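Local coordinates for CurF (PDB 5DP2), which forms the cyclopropane ring in curacin A biosynthesis as an NADP-binding, enoyl-reductase-like domain of a polyketide synthase, at residues P34-V48 with A112-L124. Sequence-based numbering, arbitrary orientation. Where two conformers were deposited one is given.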
# COMPACT_ATOMS: atom_id res chain seq x y z
N PRO A 34 -23.98 15.63 2.56
CA PRO A 34 -24.18 14.37 1.87
C PRO A 34 -25.61 14.26 1.32
O PRO A 34 -26.58 14.61 2.01
CB PRO A 34 -23.92 13.33 2.98
CG PRO A 34 -24.16 14.05 4.27
CD PRO A 34 -23.72 15.45 4.00
N LYS A 35 -25.72 13.71 0.11
CA LYS A 35 -27.00 13.32 -0.47
C LYS A 35 -27.51 12.08 0.26
O LYS A 35 -26.83 11.53 1.15
CB LYS A 35 -26.85 13.11 -1.98
CG LYS A 35 -26.52 14.39 -2.72
CD LYS A 35 -26.27 14.10 -4.18
CE LYS A 35 -25.89 15.37 -4.92
NZ LYS A 35 -24.63 15.96 -4.38
N SER A 36 -28.72 11.62 -0.12
CA SER A 36 -29.43 10.68 0.72
C SER A 36 -28.74 9.36 0.97
O SER A 36 -29.01 8.72 1.98
CB SER A 36 -30.84 10.45 0.18
OG SER A 36 -30.81 9.76 -1.04
N THR A 37 -27.87 8.93 0.06
CA THR A 37 -27.13 7.67 0.24
C THR A 37 -25.62 7.86 0.38
O THR A 37 -24.86 6.93 0.15
CB THR A 37 -27.49 6.58 -0.75
OG1 THR A 37 -27.06 7.05 -2.01
CG2 THR A 37 -28.97 6.27 -0.73
N GLU A 38 -25.20 9.04 0.82
CA GLU A 38 -23.79 9.35 1.03
C GLU A 38 -23.47 9.50 2.51
O GLU A 38 -24.36 9.67 3.34
CB GLU A 38 -23.43 10.64 0.30
CG GLU A 38 -23.55 10.57 -1.21
CD GLU A 38 -23.22 11.87 -1.92
OE1 GLU A 38 -23.44 12.96 -1.37
OE2 GLU A 38 -22.81 11.78 -3.08
N VAL A 39 -22.16 9.46 2.81
CA VAL A 39 -21.62 9.65 4.15
C VAL A 39 -20.47 10.66 4.06
O VAL A 39 -19.65 10.57 3.15
CB VAL A 39 -21.07 8.32 4.73
CG1 VAL A 39 -20.53 8.49 6.13
CG2 VAL A 39 -22.14 7.23 4.73
N GLU A 40 -20.41 11.60 5.02
CA GLU A 40 -19.30 12.56 5.09
C GLU A 40 -18.38 12.18 6.26
O GLU A 40 -18.83 12.06 7.42
CB GLU A 40 -19.79 13.98 5.29
CG GLU A 40 -18.67 15.01 5.17
CD GLU A 40 -19.07 16.42 5.45
OE1 GLU A 40 -18.52 17.33 4.79
OE2 GLU A 40 -19.92 16.61 6.35
N VAL A 41 -17.09 12.02 5.94
CA VAL A 41 -16.06 11.65 6.91
C VAL A 41 -15.07 12.83 7.05
O VAL A 41 -14.57 13.36 6.05
CB VAL A 41 -15.29 10.40 6.45
CG1 VAL A 41 -14.24 10.01 7.48
CG2 VAL A 41 -16.26 9.25 6.19
N GLN A 42 -14.81 13.24 8.30
CA GLN A 42 -13.73 14.19 8.58
C GLN A 42 -12.43 13.40 8.74
O GLN A 42 -12.32 12.53 9.63
CB GLN A 42 -14.04 14.98 9.85
CG GLN A 42 -12.97 16.06 10.07
CD GLN A 42 -13.28 17.00 11.17
OE1 GLN A 42 -14.34 16.96 11.76
NE2 GLN A 42 -12.37 17.89 11.44
N ILE A 43 -11.48 13.63 7.85
CA ILE A 43 -10.24 12.88 7.85
C ILE A 43 -9.40 13.25 9.05
O ILE A 43 -9.25 14.43 9.37
CB ILE A 43 -9.46 13.12 6.52
CG1 ILE A 43 -10.32 12.73 5.33
CG2 ILE A 43 -8.14 12.40 6.53
CD1 ILE A 43 -10.78 11.29 5.28
N LYS A 44 -8.82 12.23 9.71
CA LYS A 44 -7.93 12.44 10.83
C LYS A 44 -6.48 12.08 10.52
O LYS A 44 -5.56 12.73 11.03
CB LYS A 44 -8.43 11.70 12.08
CG LYS A 44 -9.85 12.11 12.52
CD LYS A 44 -9.92 13.54 13.03
CE LYS A 44 -11.34 14.06 13.15
NZ LYS A 44 -12.06 13.40 14.28
N ALA A 45 -6.24 11.05 9.71
CA ALA A 45 -4.88 10.65 9.36
C ALA A 45 -4.92 10.00 8.00
O ALA A 45 -5.83 9.23 7.68
CB ALA A 45 -4.30 9.72 10.42
N VAL A 46 -3.90 10.30 7.19
CA VAL A 46 -3.85 9.84 5.81
C VAL A 46 -2.38 9.66 5.46
O VAL A 46 -1.59 10.59 5.62
CB VAL A 46 -4.58 10.83 4.84
CG1 VAL A 46 -4.28 12.30 5.10
CG2 VAL A 46 -4.35 10.41 3.40
N PRO A 47 -1.99 8.46 5.02
CA PRO A 47 -0.59 8.25 4.71
C PRO A 47 -0.25 8.60 3.27
O PRO A 47 -1.13 8.68 2.41
CB PRO A 47 -0.42 6.76 4.93
CG PRO A 47 -1.75 6.20 4.46
CD PRO A 47 -2.78 7.21 4.90
N VAL A 48 1.05 8.79 3.01
CA VAL A 48 1.55 8.92 1.65
C VAL A 48 1.88 7.52 1.09
O VAL A 48 2.49 6.71 1.78
CB VAL A 48 2.85 9.77 1.62
CG1 VAL A 48 3.28 10.04 0.18
CG2 VAL A 48 2.67 11.09 2.36
N ALA A 112 -8.38 11.07 -0.03
CA ALA A 112 -8.28 11.18 1.43
C ALA A 112 -7.43 12.35 1.92
O ALA A 112 -7.59 12.74 3.07
CB ALA A 112 -7.84 9.88 2.07
N PHE A 113 -6.54 12.91 1.07
CA PHE A 113 -5.87 14.17 1.43
C PHE A 113 -6.84 15.33 1.18
O PHE A 113 -6.67 16.14 0.25
CB PHE A 113 -4.55 14.35 0.67
CG PHE A 113 -3.38 13.57 1.21
CD1 PHE A 113 -2.68 14.04 2.30
CD2 PHE A 113 -2.92 12.41 0.59
CE1 PHE A 113 -1.56 13.34 2.80
CE2 PHE A 113 -1.80 11.72 1.07
CZ PHE A 113 -1.15 12.19 2.19
N SER A 114 -7.85 15.41 2.04
CA SER A 114 -8.91 16.42 2.03
C SER A 114 -9.40 16.56 3.46
O SER A 114 -9.38 15.60 4.22
CB SER A 114 -10.12 15.97 1.19
OG SER A 114 -9.79 15.72 -0.16
N SER A 115 -9.92 17.73 3.82
CA SER A 115 -10.48 17.88 5.15
C SER A 115 -11.68 16.95 5.37
O SER A 115 -11.83 16.35 6.46
CB SER A 115 -10.92 19.32 5.37
OG SER A 115 -9.88 20.25 5.08
N PHE A 116 -12.54 16.86 4.36
CA PHE A 116 -13.76 16.06 4.41
C PHE A 116 -13.85 15.24 3.12
O PHE A 116 -13.50 15.75 2.06
CB PHE A 116 -15.01 16.92 4.54
CG PHE A 116 -15.02 17.75 5.80
CD1 PHE A 116 -15.48 17.23 7.01
CD2 PHE A 116 -14.54 19.05 5.80
CE1 PHE A 116 -15.45 17.98 8.16
CE2 PHE A 116 -14.50 19.80 6.95
CZ PHE A 116 -14.96 19.27 8.13
N VAL A 117 -14.30 13.99 3.24
CA VAL A 117 -14.56 13.12 2.10
C VAL A 117 -16.02 12.69 2.15
O VAL A 117 -16.47 12.20 3.18
CB VAL A 117 -13.63 11.89 2.11
CG1 VAL A 117 -14.07 10.85 1.07
CG2 VAL A 117 -12.19 12.30 1.84
N ILE A 118 -16.72 12.85 1.02
CA ILE A 118 -18.09 12.30 0.89
C ILE A 118 -18.00 11.07 0.03
O ILE A 118 -17.53 11.11 -1.09
CB ILE A 118 -19.08 13.37 0.39
CG1 ILE A 118 -19.17 14.49 1.44
CG2 ILE A 118 -20.44 12.76 0.14
CD1 ILE A 118 -20.12 15.63 1.09
N CYS A 119 -18.50 9.96 0.54
CA CYS A 119 -18.43 8.70 -0.18
C CYS A 119 -19.64 7.85 0.10
O CYS A 119 -20.56 8.26 0.77
CB CYS A 119 -17.14 7.97 0.16
SG CYS A 119 -16.97 7.51 1.87
N SER A 120 -19.64 6.65 -0.46
CA SER A 120 -20.71 5.68 -0.23
C SER A 120 -20.50 4.92 1.07
O SER A 120 -19.34 4.67 1.46
CB SER A 120 -20.73 4.68 -1.39
OG SER A 120 -21.33 3.47 -1.01
N PRO A 121 -21.57 4.44 1.70
CA PRO A 121 -21.38 3.58 2.88
C PRO A 121 -20.53 2.35 2.62
O PRO A 121 -19.87 1.88 3.53
CB PRO A 121 -22.81 3.18 3.28
CG PRO A 121 -23.70 4.00 2.51
CD PRO A 121 -22.99 4.73 1.44
N ASP A 122 -20.59 1.80 1.40
CA ASP A 122 -19.82 0.60 1.05
C ASP A 122 -18.33 0.86 0.83
O ASP A 122 -17.57 -0.06 0.58
CB ASP A 122 -20.40 -0.07 -0.19
CG ASP A 122 -21.80 -0.62 0.02
OD1 ASP A 122 -22.23 -0.86 1.18
OD2 ASP A 122 -22.48 -0.85 -1.00
N ASP A 123 -17.92 2.11 0.95
CA ASP A 123 -16.51 2.49 0.82
C ASP A 123 -15.82 2.64 2.16
O ASP A 123 -14.68 3.11 2.20
CB ASP A 123 -16.38 3.89 0.14
CG ASP A 123 -16.89 3.98 -1.25
OD1 ASP A 123 -16.56 3.07 -1.98
OD2 ASP A 123 -17.57 4.98 -1.61
N LEU A 124 -16.51 2.31 3.25
CA LEU A 124 -16.00 2.49 4.60
C LEU A 124 -15.93 1.15 5.33
O LEU A 124 -16.78 0.26 5.11
CB LEU A 124 -16.93 3.43 5.38
CG LEU A 124 -17.07 4.83 4.78
CD1 LEU A 124 -18.07 5.64 5.61
CD2 LEU A 124 -15.72 5.52 4.68
O HOH W 1 -9.95 16.89 8.43
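Val39 with Cys119, and Val41 with Val117, exchange two backbone hydrogen bonds each, pairing strands 39-48 and 116-119 antiparallel at an angle of 154°. The straightest bond runs from Val41 N to Val117 O (2.8 Å, 172° at the hydrogen). A fifth, Ile43 N to Ser115 O (3.1 Å), closes the paired run; beyond it the chains separate, and a water bridges Ile43 O and Ser115 O. Glu40 and Gln42 share a sheet face with Phe116 and Ile118. Glu40, extended with CG anti to the backbone N (chi1 -172°), lays its methylenes on Ile118 and carries OE1 to 3.5 Å from Phe116 CB; its carboxylate is claimed by Arg31, which also makes a cation-pi contact with Phe116. The Gln42 chain runs alongside the Phe116 ring, CG 3.7 Å from CE1. On the reverse face Val39 CG1 and Val41 CG2 meet the methyls of Leu124, while Ile43 CD1 rests on Val117 CG2 (3.9 Å). Past the hydrogen-bonded residues, Val46 takes over: CG2 sits 3.7 Å from the centroid of the Phe113 ring, almost on its normal, a CH-pi contact, and CG1 touches the same ring at CD1. An alanine in place of Phe113 would probably leave both Val46 methyls without their aromatic cover and open a gap beside Val48, whose side chain lies about 8 Å from the bound NADP. Backbone bonds thus fix the register within this GroES-like part of the fold, and apolar packing of Val46 on Phe113 holds the chains together where they diverge.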